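Protein FAM179B (Mus musculus, PDB 5DN7) promotes microtubule polymerization through HEAT-repeat TOG domains, of which this chain is the second, and takes part in building cilia and regulating their length. Local coordinates at residues Q88-L93 / M128-K133; G106-A111 / L132-E137; V208-M213 / N219-A224; E149-K154 / E161-C166. One frame throughout, in Å; residues are numbered along the deposited sequence.

Contact 1. Residues Q88-L93 / M128-K133; sequences QVLHLL and MKIFLK
H91 and I130, with CA atoms 5.5 Å apart, are the closest CA pair between segments 88-93 and 128-133, on helices 80-97 and 121-138; the segments run nearly parallel at 19° with axes 9.5 Å apart. H91 has the largest part in the contact. With CG anti to the backbone N (chi1 179°), its imidazole reaches across to K129 and lies flat beneath that side chain. K129 CB stands over the centre of the ring, 3.8 Å from its centroid and 12° off the normal, a CH-pi contact; the extended chain runs on above the same face, K129 CD 3.8 Å from H91 CE1. NZ then leaves the histidine and forms a salt bridge with E126. On the inner side I130 CG1 packs 3.9 Å from H91 CB, and L90 CD2 meets I130 CD1 at 4.2 Å, the two side chains crossing at about a right angle. Cutting H91 back to alanine would probably strip K129 CB and CD of the flat surface they rest on and let that chain turn more freely. Near-parallel packing of this kind between helices of successive repeats, predicted here as HEAT 5 and HEAT 6, is characteristic of the alpha-solenoid of TOG domains.

Contact 2. Residues G106-A111 / L132-E137; sequences GPVIAA and LKLMKE
L134 meets V108 and I109 because its CG lies anti to the carbonyl carbon (chi1 -70°), which carries both methyls across to helix 105-114. I109 uses the same kind of rotamer, CG1 anti to its carbonyl carbon (chi1 -79°), and so offers the first carbon of its longer branch; V108 presents CG1, placed anti to the backbone N (chi1 172°). The closest touch is I109 CG1 to L134 CD1 at 3.6 Å. V108 CG1 lies over the fork of the leucine, 4.1 Å from L134 CD2 and equally 4.1 Å from L134 CD1, so that CD1 is shared by the valine and the isoleucine while CD2 turns to the valine. Every partner is buried and apolar, and no hydrogen bond crosses between the segments. The backbones stay well apart, with I109 CA and L134 CA 8.7 Å from each other, and the interval is bridged by these branched side chains. The two helices run roughly against each other as the hairpin of the predicted HEAT 6 repeat. Around them, helix 140-148 sets L146 against I109 and V143 against L134, helix 80-97 brings V94 onto V108, and helix 156-172 packs on L132 and M135.

Contact 3. Residues V208-M213 / N219-A224; sequences VLASSM and NVLFKA
L209 opens the contact by laying its CB 4.0 Å from L221 CD2, a methyl that its own CD1 also touches. The next residue, A210, is small enough to let L221 come down on the helix itself: L221 CD1 sits 3.6 Å from A210 CB and as near to the A210 backbone N. S212, on another face, turns its hydroxyl back to V208 O with a 2.9 Å bond from OG, and that carbonyl also takes S212 N from the opposite face of its plane. M213 closes the segment with an extended chain that reaches over L221 to V220. Its sulfur SD lies 3.8 Å from L221 CG, and its methyl CE presses on V220 CG1 at 3.5 Å, tighter than a usual van der Waals contact; chi1 of 60° puts that CG1 between the backbone N and carbonyl carbon of V220. With a serine in place of L221, A210 and L209 would probably face a gap and M213 be less firmly held over V220. The segments, on helices 196-213 and 219-226, run roughly antiparallel (148°) near the C-terminal end of the solenoid, where helix 180-187 packs on L209, M213 and L221, and L245 of helix 237-246 lies against A210.

Contact 4. Residues E149-K154 / E161-C166; sequences ENLKHK and EVVNIC
L151 and V162 make the close part of this contact, L151 CD2 reaching 3.9 Å from V162 CG1 as the two side chains meet at a slant. The same CD2 touches V163 CG2 at 4.2 Å, so one leucine methyl spans two neighbouring valines of helix 156-172. V162 stands with CG1 anti to its backbone N (chi1 166°), which turns CG1 to the leucine and leaves CG2 for N150 CB, 4.1 Å away. Behind these valines the helix is firmly buried: V162 also rests on L148 and V163 on A201 and A205, while E161 OE2, lying in the amide plane of N164, receives a nearly straight 2.9 Å bond from N164 ND2. Residues 149-154 form the turn between the two helices of the predicted HEAT 7 repeat; in TOG domains such intra-repeat turns line the edge that binds tubulin, and this one is probably similarly placed. Its outer side is looser and more polar. N150 sends its amide ND2 to L147 O rather than across to the helix, and exposed K152 curls back so that NZ meets a lone pair of E149 O at 2.8 Å.

Contact 2 is fully buried, whereas contacts 1, 3 and 4 each have a side nearer solvent. Contacts 1 and 2 share helix 121-138 and residues L132 and K133: the former joins it to the preceding predicted repeat, the latter to its partner helix, and the two meet where I130 packs on V108 and L90 on A111. Contact 4 follows along the solenoid, where I165 packs on M128, F131 and M135. Contact 3 stands apart, its centre about 31 Å from that of contact 1. Chemistry varies with place: purely branched aliphatics in contact 2, a lysine over a histidine in contact 1, methionine sulfur in contact 3, and a polar turn flanking contact 4.

Contact 1. Residues Q88-L93 / M128-K133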
loop_
_atom_site.group_PDB
_atom_site.type_symbol
_atom_site.label_atom_id
_atom_site.label_comp_id
_atom_site.label_asym_id
_atom_site.label_seq_id
_atom_site.Cartn_x
_atom_site.Cartn_y
_atom_site.Cartn_z
ATOM N N GLN A 88 12.894 0.525 -5.691
ATOM C CA GLN A 88 13.518 1.843 -5.676
ATOM C C GLN A 88 13.392 2.574 -7.023
ATOM O O GLN A 88 13.106 3.793 -7.083
ATOM C CB GLN A 88 14.976 1.715 -5.293
ATOM C CG GLN A 88 15.164 1.437 -3.833
ATOM C CD GLN A 88 16.604 1.474 -3.462
ATOM O OE1 GLN A 88 17.420 0.763 -4.051
ATOM N NE2 GLN A 88 16.945 2.317 -2.493
ATOM N N VAL A 89 13.602 1.833 -8.109
ATOM C CA VAL A 89 13.400 2.423 -9.432
ATOM C C VAL A 89 11.949 2.907 -9.636
ATOM O O VAL A 89 11.706 3.988 -10.147
ATOM C CB VAL A 89 13.776 1.428 -10.528
ATOM C CG1 VAL A 89 13.223 1.882 -11.875
ATOM C CG2 VAL A 89 15.297 1.270 -10.568
ATOM N N LEU A 90 10.996 2.092 -9.219
ATOM C CA LEU A 90 9.581 2.396 -9.326
ATOM C C LEU A 90 9.211 3.614 -8.486
ATOM O O LEU A 90 8.459 4.471 -8.930
ATOM C CB LEU A 90 8.756 1.177 -8.903
ATOM C CG LEU A 90 7.238 1.301 -9.007
ATOM C CD1 LEU A 90 6.862 1.657 -10.426
ATOM C CD2 LEU A 90 6.539 0.012 -8.550
ATOM N N HIS A 91 9.747 3.691 -7.274
ATOM C CA HIS A 91 9.536 4.850 -6.419
ATOM C C HIS A 91 10.040 6.112 -7.097
ATOM O O HIS A 91 9.346 7.141 -7.117
ATOM C CB HIS A 91 10.244 4.694 -5.070
ATOM C CG HIS A 91 10.074 5.882 -4.171
ATOM N ND1 HIS A 91 11.066 6.338 -3.330
ATOM C CD2 HIS A 91 9.017 6.712 -3.988
ATOM C CE1 HIS A 91 10.629 7.397 -2.672
ATOM N NE2 HIS A 91 9.389 7.645 -3.059
ATOM N N LEU A 92 11.262 6.032 -7.628
ATOM C CA LEU A 92 11.851 7.195 -8.280
ATOM C C LEU A 92 11.005 7.606 -9.490
ATOM O O LEU A 92 10.731 8.786 -9.701
ATOM C CB LEU A 92 13.293 6.909 -8.695
ATOM C CG LEU A 92 14.003 8.031 -9.449
ATOM C CD1 LEU A 92 13.913 9.332 -8.671
ATOM C CD2 LEU A 92 15.465 7.650 -9.649
ATOM N N LEU A 93 10.567 6.621 -10.263
ATOM C CA LEU A 93 9.727 6.880 -11.428
ATOM C C LEU A 93 8.466 7.621 -11.008
ATOM O O LEU A 93 8.115 8.636 -11.596
ATOM C CB LEU A 93 9.364 5.578 -12.150
ATOM C CG LEU A 93 8.313 5.693 -13.270
ATOM C CD1 LEU A 93 8.800 6.553 -14.445
ATOM C CD2 LEU A 93 7.853 4.324 -13.755
ATOM N N MET A 128 5.978 1.300 1.163
ATOM C CA MET A 128 5.303 2.341 1.939
ATOM C C MET A 128 5.599 3.723 1.336
ATOM O O MET A 128 4.678 4.591 1.231
ATOM C CB MET A 128 5.716 2.304 3.415
ATOM C CG MET A 128 5.122 1.149 4.242
ATOM S SD MET A 128 3.333 0.894 3.993
ATOM C CE MET A 128 2.652 2.531 4.336
ATOM N N LYS A 129 6.858 3.934 0.933
ATOM C CA LYS A 129 7.159 5.184 0.207
ATOM C C LYS A 129 6.250 5.353 -1.008
ATOM O O LYS A 129 5.615 6.423 -1.214
ATOM C CB LYS A 129 8.621 5.230 -0.245
ATOM C CG LYS A 129 9.627 5.486 0.876
ATOM C CD LYS A 129 11.031 5.171 0.368
ATOM C CE LYS A 129 12.075 5.403 1.430
ATOM N NZ LYS A 129 13.319 4.672 1.056
ATOM N N ILE A 130 6.155 4.285 -1.804
ATOM C CA ILE A 130 5.313 4.367 -3.000
ATOM C C ILE A 130 3.849 4.697 -2.672
ATOM O O ILE A 130 3.288 5.651 -3.222
ATOM C CB ILE A 130 5.382 3.076 -3.822
ATOM C CG1 ILE A 130 6.773 2.943 -4.433
ATOM C CG2 ILE A 130 4.384 3.128 -4.952
ATOM C CD1 ILE A 130 7.183 1.529 -4.715
ATOM N N PHE A 131 3.225 3.931 -1.780
ATOM C CA PHE A 131 1.816 4.173 -1.466
ATOM C C PHE A 131 1.558 5.587 -0.898
ATOM O O PHE A 131 0.525 6.182 -1.206
ATOM C CB PHE A 131 1.280 3.109 -0.493
ATOM C CG PHE A 131 0.905 1.806 -1.158
ATOM C CD1 PHE A 131 -0.158 1.749 -2.042
ATOM C CD2 PHE A 131 1.620 0.639 -0.901
ATOM C CE1 PHE A 131 -0.504 0.559 -2.664
ATOM C CE2 PHE A 131 1.270 -0.562 -1.515
ATOM C CZ PHE A 131 0.203 -0.597 -2.405
ATOM N N LEU A 132 2.477 6.115 -0.080
ATOM C CA LEU A 132 2.280 7.450 0.458
ATOM C C LEU A 132 2.396 8.493 -0.640
ATOM O O LEU A 132 1.624 9.473 -0.658
ATOM C CB LEU A 132 3.272 7.756 1.586
ATOM C CG LEU A 132 2.903 7.040 2.892
ATOM C CD1 LEU A 132 4.077 6.978 3.889
ATOM C CD2 LEU A 132 1.677 7.699 3.508
ATOM N N LYS A 133 3.340 8.296 -1.563
ATOM C CA LYS A 133 3.413 9.208 -2.709
ATOM C C LYS A 133 2.092 9.184 -3.521
ATOM O O LYS A 133 1.523 10.246 -3.857
ATOM C CB LYS A 133 4.602 8.853 -3.604
ATOM C CG LYS A 133 4.960 9.942 -4.597
ATOM C CD LYS A 133 5.323 11.232 -3.855
ATOM C CE LYS A 133 5.711 12.366 -4.788
ATOM N NZ LYS A 133 6.564 13.362 -4.037
#

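Contact 2. Residues G106-A111 / L132-E137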
loop_
_atom_site.group_PDB
_atom_site.type_symbol
_atom_site.label_atom_id
_atom_site.label_comp_id
_atom_site.label_asym_id
_atom_site.label_seq_id
_atom_site.Cartn_x
_atom_site.Cartn_y
_atom_site.Cartn_z
ATOM N N GLY A 106 -3.339 2.285 -11.662
ATOM C CA GLY A 106 -3.668 0.868 -11.662
ATOM C C GLY A 106 -2.464 -0.051 -11.700
ATOM O O GLY A 106 -2.294 -0.892 -10.806
ATOM N N PRO A 107 -1.641 0.073 -12.758
ATOM C CA PRO A 107 -0.368 -0.640 -12.874
ATOM C C PRO A 107 0.561 -0.453 -11.665
ATOM O O PRO A 107 1.092 -1.440 -11.163
ATOM C CB PRO A 107 0.252 -0.029 -14.135
ATOM C CG PRO A 107 -0.895 0.310 -14.973
ATOM C CD PRO A 107 -1.998 0.745 -14.023
ATOM N N VAL A 108 0.759 0.776 -11.204
ATOM C CA VAL A 108 1.670 0.993 -10.085
ATOM C C VAL A 108 1.116 0.294 -8.839
ATOM O O VAL A 108 1.867 -0.335 -8.090
ATOM C CB VAL A 108 1.924 2.495 -9.813
ATOM C CG1 VAL A 108 2.723 2.694 -8.507
ATOM C CG2 VAL A 108 2.680 3.119 -10.971
ATOM N N ILE A 109 -0.199 0.358 -8.631
ATOM C CA ILE A 109 -0.772 -0.330 -7.470
ATOM C C ILE A 109 -0.686 -1.869 -7.601
ATOM O O ILE A 109 -0.429 -2.546 -6.613
ATOM C CB ILE A 109 -2.236 0.111 -7.200
ATOM C CG1 ILE A 109 -2.241 1.462 -6.485
ATOM C CG2 ILE A 109 -2.966 -0.899 -6.316
ATOM C CD1 ILE A 109 -3.643 1.950 -6.050
ATOM N N ALA A 110 -0.862 -2.424 -8.800
ATOM C CA ALA A 110 -0.734 -3.875 -8.950
ATOM C C ALA A 110 0.707 -4.294 -8.629
ATOM O O ALA A 110 0.962 -5.270 -7.864
ATOM C CB ALA A 110 -1.125 -4.314 -10.349
ATOM N N ALA A 111 1.644 -3.521 -9.185
ATOM C CA ALA A 111 3.066 -3.746 -8.919
ATOM C C ALA A 111 3.350 -3.705 -7.423
ATOM O O ALA A 111 4.073 -4.546 -6.892
ATOM C CB ALA A 111 3.925 -2.727 -9.653
ATOM N N LEU A 132 2.477 6.115 -0.080
ATOM C CA LEU A 132 2.280 7.450 0.458
ATOM C C LEU A 132 2.396 8.493 -0.640
ATOM O O LEU A 132 1.624 9.473 -0.658
ATOM C CB LEU A 132 3.272 7.756 1.586
ATOM C CG LEU A 132 2.903 7.040 2.892
ATOM C CD1 LEU A 132 4.077 6.978 3.889
ATOM C CD2 LEU A 132 1.677 7.699 3.508
ATOM N N LYS A 133 3.340 8.296 -1.563
ATOM C CA LYS A 133 3.413 9.208 -2.709
ATOM C C LYS A 133 2.092 9.184 -3.521
ATOM O O LYS A 133 1.523 10.246 -3.857
ATOM C CB LYS A 133 4.602 8.853 -3.604
ATOM C CG LYS A 133 4.960 9.942 -4.597
ATOM C CD LYS A 133 5.323 11.232 -3.855
ATOM C CE LYS A 133 5.711 12.366 -4.788
ATOM N NZ LYS A 133 6.564 13.362 -4.037
ATOM N N LEU A 134 1.611 7.972 -3.811
ATOM C CA LEU A 134 0.356 7.808 -4.533
ATOM C C LEU A 134 -0.764 8.571 -3.839
ATOM O O LEU A 134 -1.488 9.320 -4.479
ATOM C CB LEU A 134 -0.037 6.336 -4.667
ATOM C CG LEU A 134 0.783 5.426 -5.590
ATOM C CD1 LEU A 134 0.156 4.037 -5.643
ATOM C CD2 LEU A 134 0.938 6.005 -6.992
ATOM N N MET A 135 -0.897 8.385 -2.529
ATOM C CA MET A 135 -1.955 9.079 -1.800
ATOM C C MET A 135 -1.808 10.584 -1.865
ATOM O O MET A 135 -2.800 11.307 -1.917
ATOM C CB MET A 135 -1.982 8.656 -0.344
ATOM C CG MET A 135 -2.419 7.248 -0.161
ATOM S SD MET A 135 -2.223 6.768 1.535
ATOM C CE MET A 135 -2.701 5.067 1.295
ATOM N N LYS A 136 -0.563 11.045 -1.819
ATOM C CA LYS A 136 -0.292 12.464 -1.919
ATOM C C LYS A 136 -0.749 13.016 -3.270
ATOM O O LYS A 136 -1.252 14.130 -3.351
ATOM C CB LYS A 136 1.195 12.736 -1.731
ATOM C CG LYS A 136 1.540 14.223 -1.677
ATOM C CD LYS A 136 2.939 14.500 -2.219
ATOM C CE LYS A 136 3.964 13.541 -1.629
ATOM N NZ LYS A 136 3.936 13.492 -0.135
ATOM N N GLU A 137 -0.590 12.223 -4.327
ATOM C CA GLU A 137 -0.838 12.711 -5.681
ATOM C C GLU A 137 -2.305 12.602 -6.127
ATOM O O GLU A 137 -2.834 13.531 -6.735
ATOM C CB GLU A 137 0.070 11.974 -6.678
ATOM C CG GLU A 137 1.546 12.361 -6.564
ATOM C CD GLU A 137 1.778 13.854 -6.832
ATOM O OE1 GLU A 137 2.478 14.509 -6.022
ATOM O OE2 GLU A 137 1.248 14.372 -7.849
#

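Contact 3. Residues V208-M213 / N219-A224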
loop_
_atom_site.group_PDB
_atom_site.type_symbol
_atom_site.label_atom_id
_atom_site.label_comp_id
_atom_site.label_asym_id
_atom_site.label_seq_id
_atom_site.Cartn_x
_atom_site.Cartn_y
_atom_site.Cartn_z
ATOM N N VAL A 208 -8.862 3.549 14.937
ATOM C CA VAL A 208 -8.619 4.806 14.225
ATOM C C VAL A 208 -9.877 5.375 13.536
ATOM O O VAL A 208 -10.088 6.601 13.494
ATOM C CB VAL A 208 -7.508 4.658 13.172
ATOM C CG1 VAL A 208 -7.234 6.007 12.518
ATOM C CG2 VAL A 208 -6.241 4.139 13.830
ATOM N N LEU A 209 -10.711 4.505 12.985
ATOM C CA LEU A 209 -11.982 4.968 12.431
ATOM C C LEU A 209 -12.850 5.601 13.516
ATOM O O LEU A 209 -13.400 6.660 13.306
ATOM C CB LEU A 209 -12.743 3.834 11.754
ATOM C CG LEU A 209 -12.102 3.312 10.474
ATOM C CD1 LEU A 209 -12.824 2.069 10.034
ATOM C CD2 LEU A 209 -12.161 4.390 9.386
ATOM N N ALA A 210 -12.973 4.944 14.670
ATOM C CA ALA A 210 -13.763 5.499 15.773
ATOM C C ALA A 210 -13.251 6.880 16.154
ATOM O O ALA A 210 -14.032 7.815 16.329
ATOM C CB ALA A 210 -13.732 4.585 16.982
ATOM N N SER A 211 -11.933 7.003 16.268
ATOM C CA SER A 211 -11.328 8.289 16.599
ATOM C C SER A 211 -11.587 9.356 15.530
ATOM O O SER A 211 -11.751 10.544 15.848
ATOM C CB SER A 211 -9.823 8.103 16.823
ATOM O OG SER A 211 -9.133 9.333 16.775
ATOM N N SER A 212 -11.634 8.948 14.270
ATOM C CA SER A 212 -11.762 9.914 13.186
ATOM C C SER A 212 -13.194 10.348 12.942
ATOM O O SER A 212 -13.433 11.452 12.466
ATOM C CB SER A 212 -11.175 9.352 11.903
ATOM O OG SER A 212 -9.797 9.098 12.111
ATOM N N MET A 213 -14.139 9.464 13.248
ATOM C CA MET A 213 -15.556 9.790 13.154
ATOM C C MET A 213 -16.006 10.695 14.292
ATOM O O MET A 213 -17.006 11.406 14.168
ATOM C CB MET A 213 -16.401 8.518 13.170
ATOM C CG MET A 213 -16.272 7.667 11.933
ATOM S SD MET A 213 -16.899 6.015 12.254
ATOM C CE MET A 213 -16.842 5.293 10.614
ATOM N N ASN A 219 -21.847 4.495 15.737
ATOM C CA ASN A 219 -23.018 3.739 15.437
ATOM C C ASN A 219 -22.814 3.013 14.116
ATOM O O ASN A 219 -23.220 1.922 13.961
ATOM C CB ASN A 219 -24.203 4.695 15.356
ATOM C CG ASN A 219 -24.603 5.244 16.716
ATOM O OD1 ASN A 219 -24.319 4.648 17.741
ATOM N ND2 ASN A 219 -25.250 6.382 16.732
ATOM N N VAL A 220 -22.177 3.663 13.183
ATOM C CA VAL A 220 -21.930 3.172 11.845
ATOM C C VAL A 220 -20.896 2.054 11.885
ATOM O O VAL A 220 -20.948 1.139 11.063
ATOM C CB VAL A 220 -21.468 4.314 10.901
ATOM C CG1 VAL A 220 -20.197 4.931 11.395
ATOM C CG2 VAL A 220 -21.269 3.793 9.501
ATOM N N LEU A 221 -19.989 2.112 12.866
ATOM C CA LEU A 221 -18.992 1.066 13.058
ATOM C C LEU A 221 -19.653 -0.201 13.542
ATOM O O LEU A 221 -19.276 -1.318 13.142
ATOM C CB LEU A 221 -17.913 1.486 14.061
ATOM C CG LEU A 221 -16.862 2.473 13.576
ATOM C CD1 LEU A 221 -15.855 2.725 14.671
ATOM C CD2 LEU A 221 -16.178 1.931 12.339
ATOM N N PHE A 222 -20.642 -0.034 14.416
ATOM C CA PHE A 222 -21.375 -1.221 14.861
ATOM C C PHE A 222 -22.274 -1.812 13.754
ATOM O O PHE A 222 -22.473 -3.034 13.687
ATOM C CB PHE A 222 -22.183 -0.891 16.110
ATOM C CG PHE A 222 -21.329 -0.433 17.266
ATOM C CD1 PHE A 222 -20.052 -0.942 17.440
ATOM C CD2 PHE A 222 -21.786 0.532 18.152
ATOM C CE1 PHE A 222 -19.254 -0.521 18.498
ATOM C CE2 PHE A 222 -20.989 0.960 19.213
ATOM C CZ PHE A 222 -19.722 0.429 19.381
ATOM N N LYS A 223 -22.788 -0.987 12.867
ATOM C CA LYS A 223 -23.471 -1.490 11.716
ATOM C C LYS A 223 -22.511 -2.245 10.803
ATOM O O LYS A 223 -22.854 -3.272 10.299
ATOM C CB LYS A 223 -24.144 -0.369 10.949
ATOM C CG LYS A 223 -25.125 0.415 11.801
ATOM C CD LYS A 223 -26.174 1.146 11.000
ATOM C CE LYS A 223 -26.155 2.628 11.259
ATOM N NZ LYS A 223 -26.118 3.365 9.976
ATOM N N ALA A 224 -21.322 -1.702 10.600
ATOM C CA ALA A 224 -20.289 -2.392 9.841
ATOM C C ALA A 224 -20.002 -3.776 10.436
ATOM O O ALA A 224 -19.917 -4.756 9.701
ATOM C CB ALA A 224 -19.015 -1.566 9.791
#

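Contact 4. Residues E149-K154 / E161-C166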
loop_
_atom_site.group_PDB
_atom_site.type_symbol
_atom_site.label_atom_id
_atom_site.label_comp_id
_atom_site.label_asym_id
_atom_site.label_seq_id
_atom_site.Cartn_x
_atom_site.Cartn_y
_atom_site.Cartn_z
ATOM N N GLU A 149 -9.790 -3.655 -2.680
ATOM C CA GLU A 149 -10.218 -4.801 -3.441
ATOM C C GLU A 149 -9.327 -6.024 -3.176
ATOM O O GLU A 149 -9.754 -7.125 -3.342
ATOM C CB GLU A 149 -10.347 -4.473 -4.924
ATOM C CG GLU A 149 -11.649 -3.755 -5.253
ATOM C CD GLU A 149 -11.752 -3.198 -6.665
ATOM O OE1 GLU A 149 -11.621 -3.950 -7.639
ATOM O OE2 GLU A 149 -12.003 -1.994 -6.817
ATOM N N ASN A 150 -8.116 -5.801 -2.676
ATOM C CA ASN A 150 -7.187 -6.900 -2.447
ATOM C C ASN A 150 -7.346 -7.537 -1.090
ATOM O O ASN A 150 -6.514 -8.336 -0.679
ATOM C CB ASN A 150 -5.752 -6.440 -2.613
ATOM C CG ASN A 150 -5.445 -6.074 -4.030
ATOM O OD1 ASN A 150 -5.054 -6.933 -4.818
ATOM N ND2 ASN A 150 -5.634 -4.793 -4.381
ATOM N N LEU A 151 -8.423 -7.198 -0.397
ATOM C CA LEU A 151 -8.809 -7.983 0.772
ATOM C C LEU A 151 -9.304 -9.378 0.403
ATOM O O LEU A 151 -9.498 -10.212 1.280
ATOM C CB LEU A 151 -9.886 -7.266 1.573
ATOM C CG LEU A 151 -9.357 -6.215 2.547
ATOM C CD1 LEU A 151 -10.508 -5.754 3.450
ATOM C CD2 LEU A 151 -8.163 -6.729 3.374
ATOM N N LYS A 152 -9.538 -9.630 -0.883
ATOM C CA LYS A 152 -9.915 -10.974 -1.306
ATOM C C LYS A 152 -8.690 -11.747 -1.808
ATOM O O LYS A 152 -8.816 -12.837 -2.341
ATOM C CB LYS A 152 -11.011 -10.924 -2.381
ATOM C CG LYS A 152 -10.587 -10.346 -3.727
ATOM C CD LYS A 152 -11.712 -10.474 -4.770
ATOM C CE LYS A 152 -12.682 -9.292 -4.745
ATOM N NZ LYS A 152 -11.987 -7.955 -4.783
ATOM N N HIS A 153 -7.503 -11.202 -1.617
ATOM C CA HIS A 153 -6.268 -11.854 -2.019
ATOM C C HIS A 153 -5.973 -13.103 -1.220
ATOM O O HIS A 153 -6.204 -13.138 -0.042
ATOM C CB HIS A 153 -5.114 -10.895 -1.961
ATOM C CG HIS A 153 -3.912 -11.333 -2.710
ATOM N ND1 HIS A 153 -3.110 -12.267 -2.277
ATOM C CD2 HIS A 153 -3.381 -10.888 -3.889
ATOM C CE1 HIS A 153 -2.142 -12.431 -3.137
ATOM N NE2 HIS A 153 -2.312 -11.584 -4.124
ATOM N N LYS A 154 -5.488 -14.144 -1.863
ATOM C CA LYS A 154 -5.266 -15.408 -1.145
ATOM C C LYS A 154 -4.056 -15.411 -0.185
ATOM O O LYS A 154 -3.955 -16.287 0.677
ATOM C CB LYS A 154 -5.128 -16.573 -2.129
ATOM C CG LYS A 154 -3.833 -16.626 -2.913
ATOM C CD LYS A 154 -3.781 -17.957 -3.642
ATOM C CE LYS A 154 -2.534 -18.123 -4.474
ATOM N NZ LYS A 154 -2.633 -19.387 -5.260
ATOM N N GLU A 161 -1.263 -6.263 5.229
ATOM C CA GLU A 161 -0.657 -5.018 4.784
ATOM C C GLU A 161 -1.630 -4.046 4.125
ATOM O O GLU A 161 -1.432 -2.845 4.218
ATOM C CB GLU A 161 0.479 -5.321 3.820
ATOM C CG GLU A 161 1.703 -5.845 4.547
ATOM C CD GLU A 161 2.208 -4.853 5.591
ATOM O OE1 GLU A 161 2.991 -3.947 5.229
ATOM O OE2 GLU A 161 1.825 -4.979 6.776
ATOM N N VAL A 162 -2.663 -4.553 3.448
ATOM C CA VAL A 162 -3.739 -3.692 2.975
ATOM C C VAL A 162 -4.339 -2.948 4.165
ATOM O O VAL A 162 -4.491 -1.704 4.146
ATOM C CB VAL A 162 -4.851 -4.492 2.254
ATOM C CG1 VAL A 162 -6.104 -3.627 2.097
ATOM C CG2 VAL A 162 -4.362 -4.978 0.899
ATOM N N VAL A 163 -4.665 -3.709 5.211
ATOM C CA VAL A 163 -5.231 -3.059 6.387
ATOM C C VAL A 163 -4.230 -2.051 7.012
ATOM O O VAL A 163 -4.606 -0.931 7.379
ATOM C CB VAL A 163 -5.664 -4.081 7.457
ATOM C CG1 VAL A 163 -6.369 -3.362 8.619
ATOM C CG2 VAL A 163 -6.563 -5.113 6.855
ATOM N N ASN A 164 -2.957 -2.421 7.092
ATOM C CA ASN A 164 -1.996 -1.496 7.702
ATOM C C ASN A 164 -1.807 -0.217 6.886
ATOM O O ASN A 164 -1.592 0.859 7.445
ATOM C CB ASN A 164 -0.632 -2.163 7.910
ATOM C CG ASN A 164 -0.601 -3.103 9.120
ATOM O OD1 ASN A 164 -1.269 -2.877 10.134
ATOM N ND2 ASN A 164 0.191 -4.164 9.009
ATOM N N ILE A 165 -1.872 -0.339 5.567
ATOM C CA ILE A 165 -1.740 0.827 4.695
ATOM C C ILE A 165 -2.971 1.730 4.855
ATOM O O ILE A 165 -2.858 2.964 4.799
ATOM C CB ILE A 165 -1.539 0.394 3.218
ATOM C CG1 ILE A 165 -0.144 -0.210 3.042
ATOM C CG2 ILE A 165 -1.697 1.559 2.253
ATOM C CD1 ILE A 165 0.010 -1.007 1.707
ATOM N N CYS A 166 -4.140 1.114 5.062
ATOM C CA CYS A 166 -5.316 1.896 5.433
ATOM C C CYS A 166 -5.083 2.677 6.746
ATOM O O CYS A 166 -5.377 3.892 6.822
ATOM C CB CYS A 166 -6.553 0.992 5.551
ATOM S SG CYS A 166 -7.114 0.365 3.948
#